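Local coordinates for UDP-glucose:anthocyanidin 3-O-glucosyltransferase (Clitoria ternatea, PDB 4REL), which is a plant glycosyltransferase of the GT-B fold, built from two Rossmann-like domains that face each other across a cleft, at residues 292-297 against 401-406; 288-293 against 317-322; 175-180 against 371-376. All coordinates share one frame; numbering follows the deposited sequence. Where two conformers were deposited one is given.

Contacts 1 and 2 start from the same turn, where helix 279-292 passes into strand 296-299, and share Ser-292 and Gly-293. Their centres lie about 11 Å apart at the surface of the C-terminal domain, and both reach the parallel sheet containing neighbouring strands 296-299 and 320-323. One turn is thereby joined to Arg-319, just ahead of strand 320-323, and, later on, to the end of helix 392-403. Contact 3 is buried, its centre about 24 Å from that of contact 1 and about 29 Å from that of contact 2. Near the ligand pocket, it links residues 175-180 of the N-terminal half to helix 368-378. Contact 2 nests within its loop; the segments of contacts 1 and 3 alternate.

Contact 1 of 3, residues 292-297 against 401-406; sequences SGFPFV and LILVQE
The hydroxyl OG of Ser-292 takes part in two hydrogen bonds, and one of them fixes the backbone of Phe-294, the residue that meets Leu-403 and Val-404. Phe-294 N donates to Ser-292 OG over 3.2 Å, nearly straight at 168°, which makes an ST turn; the same hydroxyl also bonds to Leu-289 O, one turn back in the helix. From this turn the Phe-294 side chain leaves with CG anti to the carbonyl carbon (chi1 -64°), which sends the ring toward the helix end. One face of the ring takes a CH-pi contact from Leu-403: its CD1 stands 3.9 Å from the centroid of the Phe-294 ring, 19° off the normal and shifted toward the CG-CD2 side. Over the opposite face lies Ser-292 O, so the ring is sandwiched between a methyl and a carbonyl oxygen. Val-404 meets the far end, its CG1 3.7 Å from Phe-294 CE1, while its CG2 approaches CZ. The Phe-294 side chain also touches Leu-399 and Asn-400, so this residue, two positions ahead of strand 296-299, packs on the last turns of helix 392-403; on the helix, Leu-403 packs in addition on Val-339 of the central strand 337-342.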
loop_
_atom_site.group_PDB
_atom_site.type_symbol
_atom_site.label_atom_id
_atom_site.label_comp_id
_atom_site.label_asym_id
_atom_site.label_seq_id
_atom_site.Cartn_x
_atom_site.Cartn_y
_atom_site.Cartn_z
ATOM N N SER A 292 8.013 8.207 -27.612
ATOM C CA SER A 292 7.570 6.824 -27.791
ATOM C C SER A 292 6.452 6.704 -28.810
ATOM O O SER A 292 6.330 5.677 -29.477
ATOM C CB SER A 292 7.134 6.199 -26.461
ATOM O OG SER A 292 5.832 6.618 -26.089
ATOM N N GLY A 293 5.635 7.752 -28.923
ATOM C CA GLY A 293 4.493 7.739 -29.820
ATOM C C GLY A 293 3.294 6.955 -29.307
ATOM O O GLY A 293 2.255 6.914 -29.971
ATOM N N PHE A 294 3.425 6.333 -28.136
ATOM C CA PHE A 294 2.346 5.491 -27.616
ATOM C C PHE A 294 1.269 6.363 -27.002
ATOM O O PHE A 294 1.558 7.456 -26.509
ATOM C CB PHE A 294 2.857 4.520 -26.542
ATOM C CG PHE A 294 3.858 3.510 -27.042
ATOM C CD1 PHE A 294 3.538 2.646 -28.077
ATOM C CD2 PHE A 294 5.107 3.405 -26.444
ATOM C CE1 PHE A 294 4.457 1.704 -28.527
ATOM C CE2 PHE A 294 6.031 2.469 -26.887
ATOM C CZ PHE A 294 5.703 1.617 -27.930
ATOM N N PRO A 295 0.021 5.880 -27.017
ATOM C CA PRO A 295 -1.021 6.610 -26.294
ATOM C C PRO A 295 -0.803 6.465 -24.790
ATOM O O PRO A 295 -0.301 5.447 -24.329
ATOM C CB PRO A 295 -2.315 5.931 -26.746
ATOM C CG PRO A 295 -1.899 4.571 -27.209
ATOM C CD PRO A 295 -0.509 4.719 -27.757
ATOM N N PHE A 296 -1.134 7.504 -24.035
ATOM C CA PHE A 296 -0.864 7.486 -22.606
ATOM C C PHE A 296 -1.876 8.294 -21.815
ATOM O O PHE A 296 -2.485 9.228 -22.337
ATOM C CB PHE A 296 0.565 7.996 -22.318
ATOM C CG PHE A 296 0.797 9.434 -22.722
ATOM C CD1 PHE A 296 0.500 10.478 -21.849
ATOM C CD2 PHE A 296 1.330 9.741 -23.970
ATOM C CE1 PHE A 296 0.716 11.812 -22.221
ATOM C CE2 PHE A 296 1.554 11.062 -24.343
ATOM C CZ PHE A 296 1.242 12.101 -23.471
ATOM N N VAL A 297 -2.070 7.902 -20.559
ATOM C CA VAL A 297 -2.795 8.707 -19.592
ATOM C C VAL A 297 -1.839 8.903 -18.429
ATOM O O VAL A 297 -1.382 7.933 -17.833
ATOM C CB VAL A 297 -4.046 7.991 -19.076
ATOM C CG1 VAL A 297 -4.739 8.859 -18.021
ATOM C CG2 VAL A 297 -5.005 7.703 -20.219
ATOM N N LEU A 401 9.426 -2.516 -24.814
ATOM C CA LEU A 401 9.549 -3.899 -24.371
ATOM C C LEU A 401 8.197 -4.462 -23.961
ATOM O O LEU A 401 7.773 -5.499 -24.474
ATOM C CB LEU A 401 10.532 -4.001 -23.205
ATOM C CG LEU A 401 10.620 -5.377 -22.544
ATOM C CD1 LEU A 401 11.152 -6.387 -23.545
ATOM C CD2 LEU A 401 11.512 -5.324 -21.321
ATOM N N ILE A 402 7.513 -3.760 -23.058
ATOM C CA ILE A 402 6.244 -4.248 -22.520
ATOM C C ILE A 402 5.074 -4.096 -23.499
ATOM O O ILE A 402 4.268 -5.013 -23.654
ATOM C CB ILE A 402 5.888 -3.531 -21.205
ATOM C CG1 ILE A 402 7.011 -3.697 -20.165
ATOM C CG2 ILE A 402 4.543 -4.016 -20.664
ATOM C CD1 ILE A 402 7.313 -5.133 -19.778
ATOM N N LEU A 403 4.964 -2.948 -24.159
ATOM C CA LEU A 403 3.785 -2.696 -24.995
ATOM C C LEU A 403 3.760 -3.430 -26.337
ATOM O O LEU A 403 2.699 -3.881 -26.762
ATOM C CB LEU A 403 3.585 -1.200 -25.238
ATOM C CG LEU A 403 3.031 -0.433 -24.045
ATOM C CD1 LEU A 403 3.060 1.072 -24.342
ATOM C CD2 LEU A 403 1.609 -0.900 -23.750
ATOM N N VAL A 404 4.905 -3.530 -27.012
ATOM C CA VAL A 404 4.893 -3.993 -28.405
ATOM C C VAL A 404 5.872 -5.114 -28.786
ATOM O O VAL A 404 5.581 -5.891 -29.687
ATOM C CB VAL A 404 5.065 -2.816 -29.427
ATOM C CG1 VAL A 404 3.924 -1.824 -29.317
ATOM C CG2 VAL A 404 6.402 -2.124 -29.244
ATOM N N GLN A 405 7.021 -5.199 -28.120
ATOM C CA GLN A 405 8.059 -6.139 -28.557
ATOM C C GLN A 405 7.808 -7.594 -28.152
ATOM O O GLN A 405 7.266 -7.869 -27.072
ATOM C CB GLN A 405 9.439 -5.670 -28.098
ATOM C CG GLN A 405 9.809 -4.302 -28.661
ATOM C CD GLN A 405 11.160 -3.804 -28.184
ATOM O OE1 GLN A 405 11.727 -4.324 -27.224
ATOM N NE2 GLN A 405 11.679 -2.782 -28.855
ATOM N N GLU A 406 8.201 -8.522 -29.028
ATOM C CA GLU A 406 8.025 -9.952 -28.763
ATOM C C GLU A 406 8.836 -10.358 -27.533
ATOM O O GLU A 406 8.469 -11.287 -26.820
ATOM C CB GLU A 406 8.421 -10.794 -29.992
ATOM C CG GLU A 406 7.863 -12.235 -30.005
ATOM C CD GLU A 406 8.734 -13.228 -29.239
ATOM O OE1 GLU A 406 9.947 -12.961 -29.087
ATOM O OE2 GLU A 406 8.205 -14.276 -28.792
#

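Contact 2 of 3, residues 288-293 against 317-322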
loop_
_atom_site.group_PDB
_atom_site.type_symbol
_atom_site.label_atom_id
_atom_site.label_comp_id
_atom_site.label_asym_id
_atom_site.label_seq_id
_atom_site.Cartn_x
_atom_site.Cartn_y
_atom_site.Cartn_z
ATOM N N ALA A 288 10.114 10.967 -22.905
ATOM C CA ALA A 288 10.016 9.565 -23.315
ATOM C C ALA A 288 8.614 9.253 -23.810
ATOM O O ALA A 288 8.440 8.579 -24.817
ATOM C CB ALA A 288 10.384 8.637 -22.174
ATOM N N LEU A 289 7.609 9.742 -23.096
ATOM C CA LEU A 289 6.232 9.505 -23.521
ATOM C C LEU A 289 6.000 10.091 -24.906
ATOM O O LEU A 289 5.467 9.417 -25.789
ATOM C CB LEU A 289 5.240 10.092 -22.512
ATOM C CG LEU A 289 5.017 9.292 -21.231
ATOM C CD1 LEU A 289 4.072 10.050 -20.293
ATOM C CD2 LEU A 289 4.461 7.907 -21.532
ATOM N N GLU A 290 6.425 11.335 -25.110
ATOM C CA GLU A 290 6.232 11.978 -26.408
ATOM C C GLU A 290 6.992 11.245 -27.510
ATOM O O GLU A 290 6.446 10.969 -28.576
ATOM C CB GLU A 290 6.664 13.454 -26.377
ATOM C CG GLU A 290 6.503 14.135 -27.728
ATOM C CD GLU A 290 6.650 15.640 -27.667
ATOM O OE1 GLU A 290 6.984 16.179 -26.588
ATOM O OE2 GLU A 290 6.417 16.292 -28.709
ATOM N N GLU A 291 8.255 10.930 -27.248
ATOM C CA GLU A 291 9.086 10.299 -28.263
ATOM C C GLU A 291 8.590 8.892 -28.598
ATOM O O GLU A 291 8.704 8.452 -29.739
ATOM C CB GLU A 291 10.554 10.272 -27.824
ATOM C CG GLU A 291 11.543 10.438 -28.967
ATOM C CD GLU A 291 12.366 9.189 -29.220
ATOM O OE1 GLU A 291 12.878 8.601 -28.242
ATOM O OE2 GLU A 291 12.500 8.794 -30.399
ATOM N N SER A 292 8.013 8.207 -27.612
ATOM C CA SER A 292 7.570 6.824 -27.791
ATOM C C SER A 292 6.452 6.704 -28.810
ATOM O O SER A 292 6.330 5.677 -29.477
ATOM C CB SER A 292 7.134 6.199 -26.461
ATOM O OG SER A 292 5.832 6.618 -26.089
ATOM N N GLY A 293 5.635 7.752 -28.923
ATOM C CA GLY A 293 4.493 7.739 -29.820
ATOM C C GLY A 293 3.294 6.955 -29.307
ATOM O O GLY A 293 2.255 6.914 -29.971
ATOM N N SER A 317 -1.490 16.143 -27.338
ATOM C CA SER A 317 -2.891 16.181 -26.921
ATOM C C SER A 317 -3.754 15.206 -27.712
ATOM O O SER A 317 -4.764 14.716 -27.214
ATOM C CB SER A 317 -3.461 17.593 -27.042
ATOM O OG SER A 317 -3.505 18.016 -28.393
ATOM N N THR A 318 -3.346 14.906 -28.939
ATOM C CA THR A 318 -4.144 14.031 -29.785
ATOM C C THR A 318 -3.936 12.542 -29.497
ATOM O O THR A 318 -4.632 11.703 -30.072
ATOM C CB THR A 318 -3.910 14.338 -31.284
ATOM O OG1 THR A 318 -2.504 14.394 -31.545
ATOM C CG2 THR A 318 -4.517 15.684 -31.646
ATOM N N ARG A 319 -2.987 12.212 -28.617
ATOM C CA ARG A 319 -2.718 10.812 -28.293
ATOM C C ARG A 319 -2.504 10.567 -26.809
ATOM O O ARG A 319 -2.251 9.446 -26.389
ATOM C CB ARG A 319 -1.507 10.283 -29.083
ATOM C CG ARG A 319 -0.176 10.972 -28.737
ATOM C CD ARG A 319 0.930 10.413 -29.625
ATOM N NE ARG A 319 2.268 10.930 -29.332
ATOM C CZ ARG A 319 2.763 12.065 -29.822
ATOM N NH1 ARG A 319 2.020 12.836 -30.605
ATOM N NH2 ARG A 319 4.001 12.432 -29.518
ATOM N N GLY A 320 -2.605 11.609 -26.002
ATOM C CA GLY A 320 -2.328 11.444 -24.590
ATOM C C GLY A 320 -3.180 12.354 -23.747
ATOM O O GLY A 320 -3.699 13.355 -24.234
ATOM N N LYS A 321 -3.335 11.992 -22.479
ATOM C CA LYS A 321 -4.077 12.809 -21.532
ATOM C C LYS A 321 -3.182 13.025 -20.331
ATOM O O LYS A 321 -2.697 12.057 -19.743
ATOM C CB LYS A 321 -5.351 12.094 -21.066
ATOM C CG LYS A 321 -6.569 12.293 -21.957
ATOM C CD LYS A 321 -7.858 12.151 -21.153
ATOM C CE LYS A 321 -8.765 13.365 -21.349
ATOM N NZ LYS A 321 -9.635 13.253 -22.567
ATOM N N VAL A 322 -2.955 14.284 -19.977
ATOM C CA VAL A 322 -2.225 14.613 -18.761
ATOM C C VAL A 322 -3.232 15.267 -17.834
ATOM O O VAL A 322 -3.746 16.350 -18.133
ATOM C CB VAL A 322 -1.055 15.561 -19.062
ATOM C CG1 VAL A 322 -0.342 15.961 -17.771
ATOM C CG2 VAL A 322 -0.078 14.895 -20.041
HETATM O O HOH W 1 3.175 9.446 -27.328
#
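Glu-290 and Gly-293, in the last turn of helix 279-292 and just beyond it, receive the side chain of Arg-319 directly, and Leu-289 through a water; the arginine stands directly before strand 320-323. The helix leads into strand 296-299, the parallel neighbour of strand 320-323, and the arginine ties the C-terminal end of the helix in this beta-alpha-beta unit of the Rossmann-like domain to the start of the neighbouring edge strand. At Leu-289 the water donates to Leu-289 O at 2.8 Å and accepts from Arg-319 NE at 2.7 Å, lying at the edge of the guanidinium. Glu-290 is met directly. Arg-319 NH2 donates to Glu-290 O over 3.0 Å with an angle of 147° at the hydrogen, and the nitrogen is tilted 18° from the carbonyl plane. This carbonyl also accepts a weak bond from Gly-293 N, so two donors share it. The negative end of the helix dipole would probably favour the guanidinium here. The Glu-290 side chain crosses that of Arg-319 at about a right angle, its CG 3.5 Å from Arg-319 NH2, but its carboxylate serves another arginine: OE2 forms a salt bridge with Arg-315, while Arg-319 NH2 remains 4.6 Å from Glu-290 OE2. Gly-293 leaves the helix with positive phi. The arginine runs extended from CG to NE past this glycine, bringing Arg-319 NE to 3.9 Å from Gly-293 CA and, one bond earlier, Arg-319 CD to 3.8 Å from Gly-293 O.

Contact 3 of 3, residues 175-180 against 371-376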
loop_
_atom_site.group_PDB
_atom_site.type_symbol
_atom_site.label_atom_id
_atom_site.label_comp_id
_atom_site.label_asym_id
_atom_site.label_seq_id
_atom_site.Cartn_x
_atom_site.Cartn_y
_atom_site.Cartn_z
ATOM N N VAL A 175 20.474 -6.256 -1.840
ATOM C CA VAL A 175 20.921 -5.151 -1.015
ATOM C C VAL A 175 20.331 -3.811 -1.469
ATOM O O VAL A 175 19.825 -3.035 -0.654
ATOM C CB VAL A 175 22.462 -5.101 -1.027
ATOM C CG1 VAL A 175 22.972 -3.719 -0.666
ATOM C CG2 VAL A 175 23.013 -6.148 -0.085
ATOM N N GLU A 176 20.350 -3.558 -2.774
ATOM C CA GLU A 176 19.887 -2.270 -3.296
ATOM C C GLU A 176 18.375 -2.049 -3.156
ATOM O O GLU A 176 17.884 -0.924 -3.317
ATOM C CB GLU A 176 20.304 -2.107 -4.759
ATOM C CG GLU A 176 19.610 -3.064 -5.707
ATOM C CD GLU A 176 20.138 -2.965 -7.123
ATOM O OE1 GLU A 176 20.017 -1.880 -7.728
ATOM O OE2 GLU A 176 20.678 -3.972 -7.627
ATOM N N ASP A 177 17.635 -3.111 -2.840
ATOM C CA ASP A 177 16.185 -3.003 -2.688
ATOM C C ASP A 177 15.752 -2.610 -1.275
ATOM O O ASP A 177 14.610 -2.206 -1.068
ATOM C CB ASP A 177 15.517 -4.332 -3.051
ATOM C CG ASP A 177 15.896 -4.826 -4.437
ATOM O OD1 ASP A 177 16.062 -3.987 -5.349
ATOM O OD2 ASP A 177 16.013 -6.061 -4.612
ATOM N N VAL A 178 16.658 -2.749 -0.309
ATOM C CA VAL A 178 16.327 -2.578 1.109
ATOM C C VAL A 178 15.889 -1.140 1.425
ATOM O O VAL A 178 16.523 -0.189 0.967
ATOM C CB VAL A 178 17.537 -2.967 1.978
ATOM C CG1 VAL A 178 17.278 -2.680 3.445
ATOM C CG2 VAL A 178 17.878 -4.447 1.769
ATOM N N PRO A 179 14.791 -0.973 2.187
ATOM C CA PRO A 179 14.391 0.383 2.591
ATOM C C PRO A 179 15.532 1.108 3.306
ATOM O O PRO A 179 16.111 0.557 4.247
ATOM C CB PRO A 179 13.237 0.130 3.567
ATOM C CG PRO A 179 12.631 -1.156 3.094
ATOM C CD PRO A 179 13.827 -1.991 2.654
ATOM N N GLN A 180 15.869 2.317 2.857
ATOM C CA GLN A 180 16.952 3.058 3.494
ATOM C C GLN A 180 16.670 3.284 4.979
ATOM O O GLN A 180 17.597 3.267 5.793
ATOM C CB GLN A 180 17.199 4.395 2.789
ATOM C CG GLN A 180 18.367 5.186 3.353
ATOM C CD GLN A 180 19.691 4.483 3.154
ATOM O OE1 GLN A 180 19.979 3.972 2.067
ATOM N NE2 GLN A 180 20.506 4.441 4.206
ATOM N N ALA A 371 8.776 -4.154 -3.604
ATOM C CA ALA A 371 7.708 -4.411 -4.556
ATOM C C ALA A 371 8.240 -4.494 -5.978
ATOM O O ALA A 371 7.865 -5.401 -6.735
ATOM C CB ALA A 371 6.618 -3.343 -4.445
ATOM N N ALA A 372 9.118 -3.556 -6.339
ATOM C CA ALA A 372 9.669 -3.513 -7.684
ATOM C C ALA A 372 10.439 -4.801 -7.972
ATOM O O ALA A 372 10.321 -5.376 -9.057
ATOM C CB ALA A 372 10.569 -2.284 -7.867
ATOM N N ARG A 373 11.233 -5.251 -7.006
ATOM C CA ARG A 373 11.999 -6.489 -7.172
ATOM C C ARG A 373 11.085 -7.709 -7.312
ATOM O O ARG A 373 11.346 -8.594 -8.131
ATOM C CB ARG A 373 12.974 -6.698 -6.004
ATOM C CG ARG A 373 13.825 -7.986 -6.116
ATOM C CD ARG A 373 14.799 -7.912 -7.299
ATOM N NE ARG A 373 15.624 -6.717 -7.188
ATOM C CZ ARG A 373 16.282 -6.153 -8.194
ATOM N NH1 ARG A 373 16.240 -6.686 -9.411
ATOM N NH2 ARG A 373 16.986 -5.053 -7.981
ATOM N N VAL A 374 10.037 -7.780 -6.491
ATOM C CA VAL A 374 9.096 -8.897 -6.577
ATOM C C VAL A 374 8.444 -8.899 -7.959
ATOM O O VAL A 374 8.343 -9.935 -8.628
ATOM C CB VAL A 374 8.027 -8.838 -5.457
ATOM C CG1 VAL A 374 6.939 -9.882 -5.689
ATOM C CG2 VAL A 374 8.673 -9.046 -4.090
ATOM N N ILE A 375 8.044 -7.716 -8.404
ATOM C CA ILE A 375 7.401 -7.581 -9.707
ATOM C C ILE A 375 8.310 -8.077 -10.840
ATOM O O ILE A 375 7.891 -8.845 -11.706
ATOM C CB ILE A 375 6.975 -6.115 -9.951
ATOM C CG1 ILE A 375 5.702 -5.812 -9.157
ATOM C CG2 ILE A 375 6.733 -5.869 -11.431
ATOM C CD1 ILE A 375 5.433 -4.319 -8.951
ATOM N N GLN A 376 9.564 -7.644 -10.837
ATOM C CA GLN A 376 10.460 -8.009 -11.926
ATOM C C GLN A 376 10.993 -9.441 -11.840
ATOM O O GLN A 376 11.044 -10.145 -12.850
ATOM C CB GLN A 376 11.655 -7.061 -11.997
ATOM C CG GLN A 376 12.560 -7.330 -13.207
ATOM C CD GLN A 376 13.783 -6.440 -13.242
ATOM O OE1 GLN A 376 13.750 -5.327 -13.783
ATOM N NE2 GLN A 376 14.886 -6.928 -12.660
#
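Arg-373 begins to meet Asp-177 already at its first side-chain carbon: CB lies 3.4 Å from Asp-177 OD2. The next carbon, CG, leaves anti to the backbone N (chi1 -180°) and comes to 3.3 Å from the same Asp-177 OD2. Bends at chi2 and chi3 then fold the chain round that oxygen instead of extending it, with CD 3.5 Å from Asp-177 OD2. At NE the contact becomes polar. Arg-373 NE donates to Asp-177 OD2 over 2.7 Å, fairly straight at 161° and on the syn side of the oxygen, though out of the carboxylate plane. Arg-373 CZ follows, 3.6 Å from Asp-177 OD1. The second bond of the salt bridge runs from Arg-373 NH2 to Asp-177 OD1 at 3.0 Å and uses the syn lone pair. The grip is therefore side-on, one nitrogen to each oxygen, with both oxygens close to the guanidinium plane and the two flat groups turned 37° apart. Having two bonds along one edge restrains rotation about the end of the arginine.

In the GT-B fold this pairing crosses between the two halves: Asp-177 belongs to the loop between helices 148-157 and 191-197 of the N-terminal domain, and Arg-373 to helix 368-378, which connects parallel strands 359-361 and 382-384 of the C-terminal sheet. Two residues beyond Asp-177, Pro-179 touches the bound 3,5,7-trihydroxy-2-(4-hydroxyphenyl)-4H-chromen-4-one.

The remaining tip of the arginine, NH1, forms a salt bridge with Asp-377, one turn on in its own helix. Asp-177 OD2 has a further donor in the backbone N of Arg-174. Glu-176 completes the salt-bridge network more loosely: its carboxylate is bound chiefly by Lys-388 and also by Arg-174, and Glu-176 OE2 makes only a long salt bridge of 3.9 Å to Arg-373 NH2.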